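Local coordinates for protein alginate lyase, family PL7 (Zobellia galactanivorans, PDB 3ZPY) that probably cleaves the brown-algal polysaccharide alginate by beta-elimination, as the catalytic domain of a longer marine bacterial lyase of polysaccharide lyase family 7, at residues L8-A12 / N13-I17; T29-D32 / D33-D36; S38-Y42 / N43-D47; K61-R64 / G65-G68; R80-N84 / G85-S89. All blocks are in the same frame, centred on the assembly; numbering follows the deposited sequence.

Contact 1. Residues L8-A12 / N13-I17; sequences LGITA and NTWKI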
loop_
_atom_site.group_PDB
_atom_site.type_symbol
_atom_site.label_atom_id
_atom_site.label_comp_id
_atom_site.label_asym_id
_atom_site.label_seq_id
_atom_site.Cartn_x
_atom_site.Cartn_y
_atom_site.Cartn_z
ATOM N N LEU A 8 4.640 2.403 15.457
ATOM C CA LEU A 8 4.470 1.287 14.560
ATOM C C LEU A 8 5.606 0.258 14.720
ATOM O O LEU A 8 5.491 -0.902 14.255
ATOM C CB LEU A 8 4.396 1.813 13.136
ATOM C CG LEU A 8 3.766 0.897 12.096
ATOM C CD1 LEU A 8 2.320 0.445 12.364
ATOM C CD2 LEU A 8 3.834 1.616 10.701
ATOM N N GLY A 9 6.693 0.662 15.384
ATOM C CA GLY A 9 7.851 -0.251 15.573
ATOM C C GLY A 9 8.689 -0.459 14.337
ATOM O O GLY A 9 9.158 -1.577 14.086
ATOM N N ILE A 10 8.860 0.576 13.536
ATOM C CA ILE A 10 9.597 0.471 12.225
ATOM C C ILE A 10 10.912 1.226 12.365
ATOM O O ILE A 10 11.053 2.110 13.186
ATOM C CB ILE A 10 8.777 1.006 11.001
ATOM C CG1 ILE A 10 8.346 2.487 11.199
ATOM C CG2 ILE A 10 7.520 0.087 10.767
ATOM C CD1 ILE A 10 7.685 3.046 9.951
ATOM N N THR A 11 11.887 0.881 11.526
ATOM C CA THR A 11 13.188 1.564 11.563
ATOM C C THR A 11 13.641 1.670 10.068
ATOM O O THR A 11 13.078 0.946 9.239
ATOM C CB THR A 11 14.246 0.724 12.332
ATOM O OG1 THR A 11 14.505 -0.480 11.531
ATOM C CG2 THR A 11 13.756 0.386 13.764
ATOM N N ALA A 12 14.641 2.486 9.764
ATOM C CA ALA A 12 15.078 2.648 8.368
ATOM C C ALA A 12 15.601 1.288 7.824
ATOM O O ALA A 12 15.492 0.953 6.625
ATOM C CB ALA A 12 16.145 3.732 8.282
ATOM N N ASN A 13 16.134 0.488 8.708
ATOM C CA ASN A 13 16.645 -0.758 8.330
ATOM C C ASN A 13 15.563 -1.846 7.978
ATOM O O ASN A 13 15.839 -2.823 7.258
ATOM C CB ASN A 13 17.771 -1.181 9.226
ATOM C CG ASN A 13 19.138 -0.685 8.712
ATOM O OD1 ASN A 13 20.120 -1.405 8.812
ATOM N ND2 ASN A 13 19.178 0.531 8.061
ATOM N N THR A 14 14.290 -1.617 8.415
ATOM C CA THR A 14 13.182 -2.538 8.111
ATOM C C THR A 14 12.119 -1.996 7.087
ATOM O O THR A 14 11.431 -2.798 6.460
ATOM C CB THR A 14 12.472 -3.076 9.406
ATOM O OG1 THR A 14 12.012 -1.957 10.162
ATOM C CG2 THR A 14 13.441 -3.907 10.232
ATOM N N TRP A 15 11.961 -0.679 7.031
ATOM C CA TRP A 15 10.999 -0.066 6.086
ATOM C C TRP A 15 11.504 1.307 5.657
ATOM O O TRP A 15 11.995 2.070 6.473
ATOM C CB TRP A 15 9.641 0.159 6.718
ATOM C CG TRP A 15 8.955 -1.098 7.200
ATOM C CD1 TRP A 15 9.041 -1.670 8.477
ATOM C CD2 TRP A 15 8.065 -1.967 6.423
ATOM N NE1 TRP A 15 8.326 -2.826 8.513
ATOM C CE2 TRP A 15 7.717 -3.056 7.293
ATOM C CE3 TRP A 15 7.594 -1.971 5.076
ATOM C CZ2 TRP A 15 6.871 -4.072 6.876
ATOM C CZ3 TRP A 15 6.764 -2.978 4.670
ATOM C CH2 TRP A 15 6.392 -4.016 5.551
ATOM N N LYS A 16 11.410 1.593 4.351
ATOM C CA LYS A 16 11.625 2.903 3.845
ATOM C C LYS A 16 10.253 3.605 3.730
ATOM O O LYS A 16 9.259 3.012 3.295
ATOM C CB LYS A 16 12.272 2.785 2.451
ATOM C CG LYS A 16 12.347 4.060 1.637
ATOM C CD LYS A 16 13.278 3.858 0.382
ATOM C CE LYS A 16 14.750 3.371 0.647
ATOM N NZ LYS A 16 15.835 3.238 -0.455
ATOM N N ILE A 17 10.256 4.897 4.069
ATOM C CA ILE A 17 9.013 5.696 4.080
ATOM C C ILE A 17 8.933 6.548 2.815
ATOM O O ILE A 17 9.753 7.447 2.629
ATOM C CB ILE A 17 8.957 6.595 5.323
ATOM C CG1 ILE A 17 8.969 5.755 6.566
ATOM C CG2 ILE A 17 7.643 7.383 5.318
ATOM C CD1 ILE A 17 9.250 6.635 7.804
HETATM O O HOH W 1 10.658 -2.994 12.337
#
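Thr11 O accepts two backbone hydrogen bonds from the far side of a tight bend, one from Thr14 N at 3.0 Å and one from Trp15 N, also at 3.0 Å. The two donors come from different directions: Thr14 N lies well above the carbonyl plane, 59° out of it, whereas Trp15 N meets the oxygen almost head-on, with a C=O...N angle of 173°. Thr11 also gives a bond back, because its own N-H points to Thr14 OG1, 3.2 Å away. With chi1 near 57°, that hydroxyl sits between the backbone N and carbonyl carbon of its residue, which puts it within reach of the Thr11 amide. A water extends the link, lying 2.7 Å from Gly9 O, to which it donates, and 2.8 Å from Thr14 OG1. Thr14 OG1 thus takes the amide of Thr11 directly and reaches Gly9 O through the water.

Packing takes over beyond the polar layer. Ile10 and Trp15 cross at about a right angle, and the branch methyl CG2 of Ile10 presses obliquely on the indole at CD1, only 3.3 Å off. More loosely, Ile10 CD1 reaches Ile17 CD1 at 4.5 Å.

Gly9, with positive phi, is the C-prime residue of the Schellman motif that ends helix 4-8; the bend at 11-15 then leads into strand 15-21. Trp15 and Ile10 rest on Leu243 of strand 235-247, and Trp15 also packs against Leu79 and Glu81 of strand 76-83, the neighbour with which strand 15-21 pairs.

Contact 2. Residues T29-D32 / D33-D36; sequences TYYD and DITD. With NA (sodium ion), chain C.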
loop_
_atom_site.group_PDB
_atom_site.type_symbol
_atom_site.label_atom_id
_atom_site.label_comp_id
_atom_site.label_asym_id
_atom_site.label_seq_id
_atom_site.Cartn_x
_atom_site.Cartn_y
_atom_site.Cartn_z
ATOM N N THR A 29 5.969 17.691 -3.226
ATOM C CA THR A 29 7.148 17.028 -3.785
ATOM C C THR A 29 7.227 15.627 -3.186
ATOM O O THR A 29 7.291 15.446 -1.969
ATOM C CB THR A 29 8.426 17.821 -3.458
ATOM O OG1 THR A 29 8.312 19.160 -3.971
ATOM C CG2 THR A 29 9.655 17.188 -4.161
ATOM N N TYR A 30 7.230 14.612 -4.049
ATOM C CA TYR A 30 7.375 13.236 -3.622
ATOM C C TYR A 30 8.836 12.879 -3.311
ATOM O O TYR A 30 9.770 13.256 -4.055
ATOM C CB TYR A 30 6.855 12.337 -4.756
ATOM C CG TYR A 30 6.883 10.858 -4.419
ATOM C CD1 TYR A 30 6.184 10.358 -3.326
ATOM C CD2 TYR A 30 7.618 9.988 -5.164
ATOM C CE1 TYR A 30 6.224 9.030 -2.983
ATOM C CE2 TYR A 30 7.654 8.660 -4.865
ATOM C CZ TYR A 30 6.941 8.186 -3.770
ATOM O OH TYR A 30 7.016 6.851 -3.476
ATOM N N TYR A 31 9.007 12.080 -2.278
ATOM C CA TYR A 31 10.288 11.443 -1.930
ATOM C C TYR A 31 10.102 9.979 -1.761
ATOM O O TYR A 31 9.393 9.530 -0.848
ATOM C CB TYR A 31 10.865 11.990 -0.599
ATOM C CG TYR A 31 11.465 13.350 -0.771
ATOM C CD1 TYR A 31 10.653 14.509 -0.794
ATOM C CD2 TYR A 31 12.845 13.489 -0.927
ATOM C CE1 TYR A 31 11.220 15.778 -0.974
ATOM C CE2 TYR A 31 13.420 14.752 -1.091
ATOM C CZ TYR A 31 12.608 15.895 -1.113
ATOM O OH TYR A 31 13.157 17.132 -1.306
ATOM N N ASP A 32 10.826 9.201 -2.550
ATOM C CA ASP A 32 10.838 7.760 -2.362
ATOM C C ASP A 32 11.394 7.399 -0.968
ATOM O O ASP A 32 10.952 6.472 -0.383
ATOM C CB ASP A 32 11.676 7.172 -3.512
ATOM C CG ASP A 32 11.954 5.715 -3.337
ATOM O OD1 ASP A 32 11.051 4.936 -3.673
ATOM O OD2 ASP A 32 13.071 5.372 -2.868
ATOM N N ASP A 33 12.391 8.152 -0.503
ATOM C CA ASP A 33 12.808 8.037 0.874
ATOM C C ASP A 33 12.705 9.429 1.488
ATOM O O ASP A 33 13.531 10.299 1.219
ATOM C CB ASP A 33 14.251 7.500 0.939
ATOM C CG ASP A 33 14.694 7.287 2.389
ATOM O OD1 ASP A 33 14.076 7.915 3.286
ATOM O OD2 ASP A 33 15.710 6.575 2.617
ATOM N N ILE A 34 11.667 9.584 2.330
ATOM C CA ILE A 34 11.381 10.887 2.905
ATOM C C ILE A 34 12.550 11.462 3.733
ATOM O O ILE A 34 12.653 12.668 3.943
ATOM C CB ILE A 34 10.068 10.838 3.725
ATOM C CG1 ILE A 34 9.580 12.277 3.986
ATOM C CG2 ILE A 34 10.321 10.042 5.030
ATOM C CD1 ILE A 34 9.114 13.038 2.759
ATOM N N THR A 35 13.370 10.559 4.249
ATOM C CA THR A 35 14.482 11.042 5.042
ATOM C C THR A 35 15.528 11.796 4.211
ATOM O O THR A 35 16.423 12.433 4.761
ATOM C CB THR A 35 15.145 9.943 5.896
ATOM O OG1 THR A 35 15.805 8.989 5.072
ATOM C CG2 THR A 35 14.210 9.268 6.821
ATOM N N ASP A 36 15.452 11.679 2.881
ATOM C CA ASP A 36 16.255 12.522 1.987
ATOM C C ASP A 36 15.863 13.996 2.009
ATOM O O ASP A 36 16.643 14.838 1.548
ATOM C CB ASP A 36 16.158 12.020 0.541
ATOM C CG ASP A 36 16.889 10.738 0.327
ATOM O OD1 ASP A 36 17.754 10.418 1.123
ATOM O OD2 ASP A 36 16.610 10.024 -0.662
HETATM NA NA NA C . 17.169 14.744 6.046
HETATM O O HOH W 2 19.953 13.813 5.772
#
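Tyr31 turns its ring toward Ile34 and Asp36 through a chi1 of -76°, which sets CG opposite its own carbonyl carbon. Ile34 answers with chi1 -164°: CG1 runs away from its backbone N and carries CD1 to within 3.9 Å of Tyr31 CB. The two side chains cross at about a right angle. Farther along the ring, Tyr31 CD2 lies 3.9 Å from Asp36 CB, so the aspartate offers the tyrosine its methylene, and its carboxylate plane is turned 65° from the ring.

Asp33 holds the bend through its carboxylate. Its OD1 takes the hydroxyl of Thr35, with OG1 at 2.7 Å, and the amide of the same residue, with Thr35 N at 2.9 Å. Both donors approach from one face of the carboxylate plane. The amide bond closes an Asx turn at the start of the 3-10 segment 34-36, and Asp36 N completes the first turn by bonding to Asp33 O at 2.9 Å. From this turn the carbonyl oxygen of Thr35 binds the sodium ion, 2.8 Å from Thr35 O; Ala37 and Ile40 supply the other protein ligands.

This turn leaves strand 29-31, which pairs antiparallel with strand 15-21. Tyr31 packs on Ile21 of that strand, Asp32 touches Lys16 and Asn18, and beyond the strand end a further backbone bond joins Ile34 to Ile17.

Contact 3. Residues S38-Y42 / N43-D47; sequences SGISY and NTYSD. With NA (sodium ion), chain C.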
loop_
_atom_site.group_PDB
_atom_site.type_symbol
_atom_site.label_atom_id
_atom_site.label_comp_id
_atom_site.label_asym_id
_atom_site.label_seq_id
_atom_site.Cartn_x
_atom_site.Cartn_y
_atom_site.Cartn_z
ATOM N N SER A 38 15.049 17.752 3.344
ATOM C CA SER A 38 15.669 18.634 4.330
ATOM C C SER A 38 14.898 18.614 5.633
ATOM O O SER A 38 13.686 18.823 5.626
ATOM C CB SER A 38 15.687 20.063 3.804
ATOM O OG SER A 38 16.480 20.159 2.646
ATOM N N GLY A 39 15.602 18.386 6.759
ATOM C CA GLY A 39 14.966 18.503 8.080
ATOM C C GLY A 39 14.278 17.275 8.616
ATOM O O GLY A 39 13.615 17.337 9.686
ATOM N N ILE A 40 14.343 16.173 7.861
ATOM C CA ILE A 40 13.563 14.979 8.193
ATOM C C ILE A 40 14.520 13.901 8.668
ATOM O O ILE A 40 15.542 13.675 8.060
ATOM C CB ILE A 40 12.818 14.413 6.948
ATOM C CG1 ILE A 40 11.824 15.425 6.335
ATOM C CG2 ILE A 40 12.125 13.119 7.325
ATOM C CD1 ILE A 40 11.069 16.210 7.358
ATOM N N SER A 41 14.224 13.294 9.845
ATOM C CA SER A 41 14.943 12.082 10.274
ATOM C C SER A 41 13.913 11.023 10.640
ATOM O O SER A 41 12.783 11.303 11.032
ATOM C CB SER A 41 15.883 12.336 11.401
ATOM O OG SER A 41 15.162 12.794 12.512
ATOM N N TYR A 42 14.292 9.801 10.362
ATOM C CA TYR A 42 13.365 8.726 10.335
ATOM C C TYR A 42 12.524 8.601 11.643
ATOM O O TYR A 42 11.266 8.515 11.558
ATOM C CB TYR A 42 14.143 7.388 10.131
ATOM C CG TYR A 42 13.250 6.201 9.828
ATOM C CD1 TYR A 42 12.528 5.542 10.825
ATOM C CD2 TYR A 42 13.114 5.800 8.514
ATOM C CE1 TYR A 42 11.738 4.432 10.507
ATOM C CE2 TYR A 42 12.326 4.693 8.158
ATOM C CZ TYR A 42 11.602 4.027 9.150
ATOM O OH TYR A 42 10.826 2.945 8.774
ATOM N N ASN A 43 13.198 8.578 12.832
ATOM C CA ASN A 43 12.448 8.247 14.025
ATOM C C ASN A 43 11.685 9.429 14.569
ATOM O O ASN A 43 10.982 9.251 15.530
ATOM C CB ASN A 43 13.344 7.657 15.134
ATOM C CG ASN A 43 12.509 7.071 16.360
ATOM O OD1 ASN A 43 11.525 6.277 16.191
ATOM N ND2 ASN A 43 12.918 7.450 17.581
ATOM N N THR A 44 11.840 10.621 14.040
ATOM C CA THR A 44 10.970 11.762 14.398
ATOM C C THR A 44 10.009 12.221 13.310
ATOM O O THR A 44 9.176 13.090 13.570
ATOM C CB THR A 44 11.769 12.946 14.914
ATOM O OG1 THR A 44 12.637 13.420 13.872
ATOM C CG2 THR A 44 12.683 12.593 16.039
ATOM N N TYR A 45 10.090 11.630 12.127
ATOM C CA TYR A 45 9.229 12.120 11.050
ATOM C C TYR A 45 7.730 12.022 11.368
ATOM O O TYR A 45 7.218 10.928 11.663
ATOM C CB TYR A 45 9.509 11.361 9.745
ATOM C CG TYR A 45 8.620 11.802 8.609
ATOM C CD1 TYR A 45 8.464 13.155 8.285
ATOM C CD2 TYR A 45 7.837 10.879 7.942
ATOM C CE1 TYR A 45 7.631 13.551 7.245
ATOM C CE2 TYR A 45 6.964 11.267 6.928
ATOM C CZ TYR A 45 6.822 12.596 6.614
ATOM O OH TYR A 45 5.967 12.980 5.575
ATOM N N SER A 46 7.018 13.149 11.177
ATOM C CA SER A 46 5.574 13.198 11.320
ATOM C C SER A 46 5.126 14.440 10.561
ATOM O O SER A 46 5.705 15.511 10.752
ATOM C CB SER A 46 5.181 13.266 12.817
ATOM O OG SER A 46 3.779 13.234 12.975
ATOM N N ASP A 47 3.993 14.284 9.850
ATOM C CA ASP A 47 3.417 15.410 9.191
ATOM C C ASP A 47 1.919 15.125 9.186
ATOM O O ASP A 47 1.477 14.163 8.575
ATOM C CB ASP A 47 3.948 15.541 7.756
ATOM C CG ASP A 47 3.380 16.704 6.989
ATOM O OD1 ASP A 47 2.311 17.280 7.335
ATOM O OD2 ASP A 47 3.996 17.080 5.979
HETATM NA NA NA C . 17.169 14.744 6.046
HETATM O O HOH W 3 11.989 14.523 11.272
HETATM O O HOH W 4 8.430 8.666 12.742
HETATM O O HOH W 2 19.953 13.813 5.772
#
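Tyr42 O is met by two donors: weakly by the amide of Tyr45, with N at 3.4 Å, and by a water 3.1 Å away. That same water donates to Tyr45 O at 2.8 Å, so it bridges two carbonyls three residues apart, beside the weak amide bond. One residue earlier, Ser41 O receives Thr44 N at 3.2 Å, a bent contact (N-H...O 138°) whose donor stands 52° above the carbonyl plane. A second water accepts from Ser41 N at 2.9 Å and also bonds to Thr44 OG1. Two waters thus add bridges across the turn.

The apolar part of the turn is formed by Ile40 and Tyr45, which cross obliquely. The branch methyl Ile40 CG2, placed anti to the backbone N, comes within 3.8 Å of Tyr45 CD1. Beyond this, Tyr45 meets the nearly parallel ring of Phe51, and its hydroxyl bonds to Ser19. Tyr42 leads away from segment 43-47, and its OH bonds to Trp15 O, which fastens the loop to the start of strand 15-21.

What the loop helps to build is a sodium site made of main-chain oxygens. Ile40 O lies 2.8 Å from the ion, rather long for sodium, and joins Thr35 O and Ala37 O, with one water, also distant at 3.0 Å from the ion: a surface sodium site of three main-chain carbonyls and a water.

Contact 4. Residues K61-R64 / G65-G68; sequences KCYR and GLGG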
loop_
_atom_site.group_PDB
_atom_site.type_symbol
_atom_site.label_atom_id
_atom_site.label_comp_id
_atom_site.label_asym_id
_atom_site.label_seq_id
_atom_site.Cartn_x
_atom_site.Cartn_y
_atom_site.Cartn_z
ATOM N N LYS A 61 -2.104 9.378 4.794
ATOM C CA LYS A 61 -3.124 10.232 4.161
ATOM C C LYS A 61 -2.535 10.734 2.792
ATOM O O LYS A 61 -1.438 11.370 2.782
ATOM C CB LYS A 61 -3.393 11.471 5.138
ATOM C CG LYS A 61 -4.587 12.268 4.701
ATOM C CD LYS A 61 -4.976 13.327 5.708
ATOM C CE LYS A 61 -6.211 14.070 5.317
ATOM N NZ LYS A 61 -6.662 14.934 6.431
ATOM N N CYS A 62 -3.254 10.404 1.729
ATOM C CA CYS A 62 -2.774 10.751 0.373
ATOM C C CYS A 62 -3.914 11.371 -0.403
ATOM O O CYS A 62 -5.085 11.041 -0.175
ATOM C CB CYS A 62 -2.161 9.456 -0.288
ATOM S SG CYS A 62 -1.288 9.796 -1.814
ATOM N N TYR A 63 -3.583 12.252 -1.334
ATOM C CA TYR A 63 -4.599 13.104 -1.925
ATOM C C TYR A 63 -4.641 12.892 -3.420
ATOM O O TYR A 63 -3.589 12.714 -4.048
ATOM C CB TYR A 63 -4.318 14.629 -1.670
ATOM C CG TYR A 63 -4.214 14.943 -0.206
ATOM C CD1 TYR A 63 -3.048 14.595 0.516
ATOM C CD2 TYR A 63 -5.250 15.664 0.443
ATOM C CE1 TYR A 63 -2.924 14.816 1.863
ATOM C CE2 TYR A 63 -5.123 15.915 1.838
ATOM C CZ TYR A 63 -3.916 15.573 2.481
ATOM O OH TYR A 63 -3.838 15.758 3.852
ATOM N N ARG A 64 -5.855 12.903 -3.965
ATOM C CA ARG A 64 -6.046 12.952 -5.428
ATOM C C ARG A 64 -5.219 14.117 -5.966
ATOM O O ARG A 64 -5.231 15.244 -5.413
ATOM C CB ARG A 64 -7.545 13.294 -5.640
ATOM C CG ARG A 64 -8.021 13.288 -7.111
ATOM C CD ARG A 64 -9.509 13.646 -7.133
ATOM N NE ARG A 64 -10.163 13.336 -8.421
ATOM C CZ ARG A 64 -10.449 14.216 -9.375
ATOM N NH1 ARG A 64 -9.986 15.461 -9.342
ATOM N NH2 ARG A 64 -11.199 13.842 -10.404
ATOM N N GLY A 65 -4.461 13.851 -7.055
ATOM C CA GLY A 65 -3.707 14.953 -7.724
ATOM C C GLY A 65 -2.463 15.407 -6.949
ATOM O O GLY A 65 -1.868 16.355 -7.382
ATOM N N LEU A 66 -2.115 14.748 -5.805
ATOM C CA LEU A 66 -0.976 15.138 -5.023
ATOM C C LEU A 66 0.285 14.994 -5.872
ATOM O O LEU A 66 0.601 13.910 -6.402
ATOM C CB LEU A 66 -0.896 14.273 -3.817
ATOM C CG LEU A 66 0.148 14.613 -2.708
ATOM C CD1 LEU A 66 -0.093 16.014 -2.117
ATOM C CD2 LEU A 66 0.260 13.553 -1.585
ATOM N N GLY A 67 1.045 16.080 -5.979
ATOM C CA GLY A 67 2.258 16.020 -6.767
ATOM C C GLY A 67 1.986 15.886 -8.284
ATOM O O GLY A 67 2.899 15.551 -9.030
ATOM N N GLY A 68 0.745 16.108 -8.742
ATOM C CA GLY A 68 0.300 15.821 -10.128
ATOM C C GLY A 68 1.050 16.644 -11.113
ATOM O O GLY A 68 1.086 16.298 -12.312
#
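Tyr63 and Leu66, first and last residues of a type II beta turn, touch through their side chains; this turn is the first of two that follow one another as the chain leaves strand 58-63. The two side chains meet at a slant, with Tyr63 CB and Leu66 CB 4.1 Å apart. From there the leucine runs back along the strand. Its CG is anti to the backbone N (chi1 -172°), and this sends CD2 to the edge of the tyrosine ring, near the ring plane and 4.1 Å from CD1 of Tyr63. The same methyl is 4.1 Å from Cys62 SG, so one leucine branch lies against side chains of two successive strand residues.

The turn itself is closed by Leu66 N, which bonds to Tyr63 O at 3.1 Å with an N-H...O angle of 154°. The donor stands 51° above the carbonyl plane. Gly65, at the third position of this turn, has positive phi, as type II geometry favours; Gly67 repeats the pattern in the second turn, from Gly65 to Gly68, where Gly68 N bonds to Gly65 O at 3.0 Å.

Arg64 leaves the corner in another direction. Extended from CG to NE, it delivers its guanidinium group to carbonyl oxygens of Gln110, Asp111 and Ser230, thereby tying the turn to two other loops. The phenol of Tyr63 is satisfied by Asn49 O. Burial has a price, however: Tyr63 N, with Leu66 CD2 at 4.1 Å as an apolar neighbour, has no hydrogen-bonding partner in the model.

Contact 5. Residues R80-N84 / G85-S89; sequences REMDN and GNLAS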
loop_
_atom_site.group_PDB
_atom_site.type_symbol
_atom_site.label_atom_id
_atom_site.label_comp_id
_atom_site.label_asym_id
_atom_site.label_seq_id
_atom_site.Cartn_x
_atom_site.Cartn_y
_atom_site.Cartn_z
ATOM N N ARG A 80 8.001 0.769 2.244
ATOM C CA ARG A 80 8.636 -0.185 1.363
ATOM C C ARG A 80 9.522 -1.119 2.167
ATOM O O ARG A 80 10.430 -0.644 2.815
ATOM C CB ARG A 80 9.399 0.611 0.276
ATOM C CG ARG A 80 9.969 -0.253 -0.882
ATOM C CD ARG A 80 11.351 -0.801 -0.605
ATOM N NE ARG A 80 11.927 -1.222 -1.895
ATOM C CZ ARG A 80 12.384 -2.449 -2.199
ATOM N NH1 ARG A 80 12.363 -3.463 -1.336
ATOM N NH2 ARG A 80 12.861 -2.686 -3.397
ATOM N N GLU A 81 9.266 -2.419 2.110
ATOM C CA GLU A 81 10.034 -3.393 2.908
ATOM C C GLU A 81 11.509 -3.317 2.640
ATOM O O GLU A 81 11.945 -3.334 1.439
ATOM C CB GLU A 81 9.542 -4.794 2.595
ATOM C CG GLU A 81 10.086 -5.842 3.570
ATOM C CD GLU A 81 9.932 -7.253 3.072
ATOM O OE1 GLU A 81 9.322 -7.449 1.963
ATOM O OE2 GLU A 81 10.506 -8.181 3.717
ATOM N N MET A 82 12.288 -3.234 3.718
ATOM C CA MET A 82 13.763 -3.315 3.671
ATOM C C MET A 82 14.270 -4.587 4.364
ATOM O O MET A 82 13.505 -5.217 5.104
ATOM C CB MET A 82 14.424 -2.057 4.199
ATOM C CG MET A 82 13.961 -0.766 3.488
ATOM S SD MET A 82 14.476 -0.628 1.791
ATOM C CE MET A 82 16.215 -0.223 2.019
ATOM N N ASP A 83 15.516 -4.905 4.176
ATOM C CA ASP A 83 16.114 -6.160 4.655
ATOM C C ASP A 83 17.461 -5.751 5.269
ATOM O O ASP A 83 18.520 -5.836 4.660
ATOM C CB ASP A 83 16.283 -7.102 3.478
ATOM C CG ASP A 83 17.041 -8.377 3.850
ATOM O OD1 ASP A 83 17.050 -8.690 5.060
ATOM O OD2 ASP A 83 17.540 -9.025 2.913
ATOM N N ASN A 84 17.396 -5.349 6.514
ATOM C CA ASN A 84 18.626 -4.924 7.250
ATOM C C ASN A 84 19.461 -4.008 6.433
ATOM O O ASN A 84 20.680 -4.173 6.247
ATOM C CB ASN A 84 19.385 -6.128 7.807
ATOM C CG ASN A 84 18.627 -6.731 8.930
ATOM O OD1 ASN A 84 18.352 -6.035 9.884
ATOM N ND2 ASN A 84 18.213 -7.995 8.810
ATOM N N GLY A 85 18.710 -3.008 5.924
ATOM C CA GLY A 85 19.272 -1.885 5.206
ATOM C C GLY A 85 19.361 -2.099 3.692
ATOM O O GLY A 85 19.369 -1.101 2.925
ATOM N N ASN A 86 19.510 -3.370 3.243
ATOM C CA ASN A 86 19.422 -3.742 1.767
ATOM C C ASN A 86 17.936 -3.562 1.365
ATOM O O ASN A 86 17.010 -3.609 2.171
ATOM C CB ASN A 86 19.742 -5.224 1.460
ATOM C CG ASN A 86 21.092 -5.622 1.916
ATOM O OD1 ASN A 86 22.048 -5.481 1.191
ATOM N ND2 ASN A 86 21.164 -6.156 3.150
ATOM N N LEU A 87 17.668 -3.356 0.081
ATOM C CA LEU A 87 16.291 -3.477 -0.395
ATOM C C LEU A 87 15.849 -4.926 -0.148
ATOM O O LEU A 87 16.587 -5.863 -0.487
ATOM C CB LEU A 87 16.255 -3.184 -1.919
ATOM C CG LEU A 87 16.587 -1.757 -2.368
ATOM C CD1 LEU A 87 16.769 -1.667 -3.905
ATOM C CD2 LEU A 87 15.569 -0.735 -1.839
ATOM N N ALA A 88 14.621 -5.109 0.328
ATOM C CA ALA A 88 14.062 -6.491 0.380
ATOM C C ALA A 88 13.869 -7.043 -1.025
ATOM O O ALA A 88 13.387 -6.311 -1.880
ATOM C CB ALA A 88 12.765 -6.515 1.103
ATOM N N SER A 89 14.181 -8.318 -1.201
ATOM C CA SER A 89 14.024 -8.977 -2.457
ATOM C C SER A 89 14.007 -10.473 -2.190
ATOM O O SER A 89 15.007 -11.058 -1.781
ATOM C CB SER A 89 15.227 -8.627 -3.355
ATOM O OG SER A 89 15.184 -9.305 -4.623
HETATM O O HOH W 5 13.770 -5.252 -4.449
HETATM O O HOH W 6 15.130 -9.570 1.224
#
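Arg80 reaches across to Leu87 and Ala88 by a bent path. From CB the chain first runs anti to the backbone N, then kinks (chi2 -88°), bringing the guanidinium group round to Leu87 and Ala88. CD2 of Leu87 lies over one face of the guanidinium, toward its rim, 3.6 Å from CZ; the two side chains cross at about a right angle. NH1 is the busy end. It bonds to Glu81 O at 2.8 Å, nearly along the carbonyl direction, and to Ala88 O at 3.1 Å in an almost straight bond (171°) that uses a lone pair in the carbonyl plane. NH2 gives to a water 2.9 Å away, which in turn donates to Ala88 O. Two in-plane bonds at NH1 and the water at NH2 fix the rotation of the group.

Beside it, the methyl of Ala88 packs against Glu81, with CB 3.5 Å from CD; the carboxylate oxygen OE2 bonds to His247. At the far end a type I' turn, with Asn84 and Gly85 at its corner, closes the hairpin. Asp83 N bonds to Asn86 O at 2.8 Å, and Asn86 ND2 returns to Asp83 O at 3.1 Å.

Arg80 ends this protein's version of the conserved R-x-E-L-R motif of PL7 lyases. Its strand, 76-83, bonds to Lys16 of strand 15-21 and to Thr14 just before it, and pairs with strand 216-219 through Phe217, while the short strand 86-87 folds back from its end.

In the fold
The five contacts follow one another along the chain of this jelly-roll domain without interleaving. Contacts 1, 2 and 5 belong to one antiparallel sheet: strand 15-21 pairs with 29-31 and with 76-83, so contact 1 touches both partners, its centre about 14 Å from that of contact 2 and 10 Å from that of contact 5. Contact 3, in the loop after strand 29-31, lies about 10 Å from contact 2 between centres and shares its sodium ion. Contact 4 leaves strand 58-63 of the other sheet and touches none of the others, its centre about 14 Å from that of contact 2 and 26 Å from that of contact 5. The contacts thus mark turns and strand ends on both sheets of the sandwich.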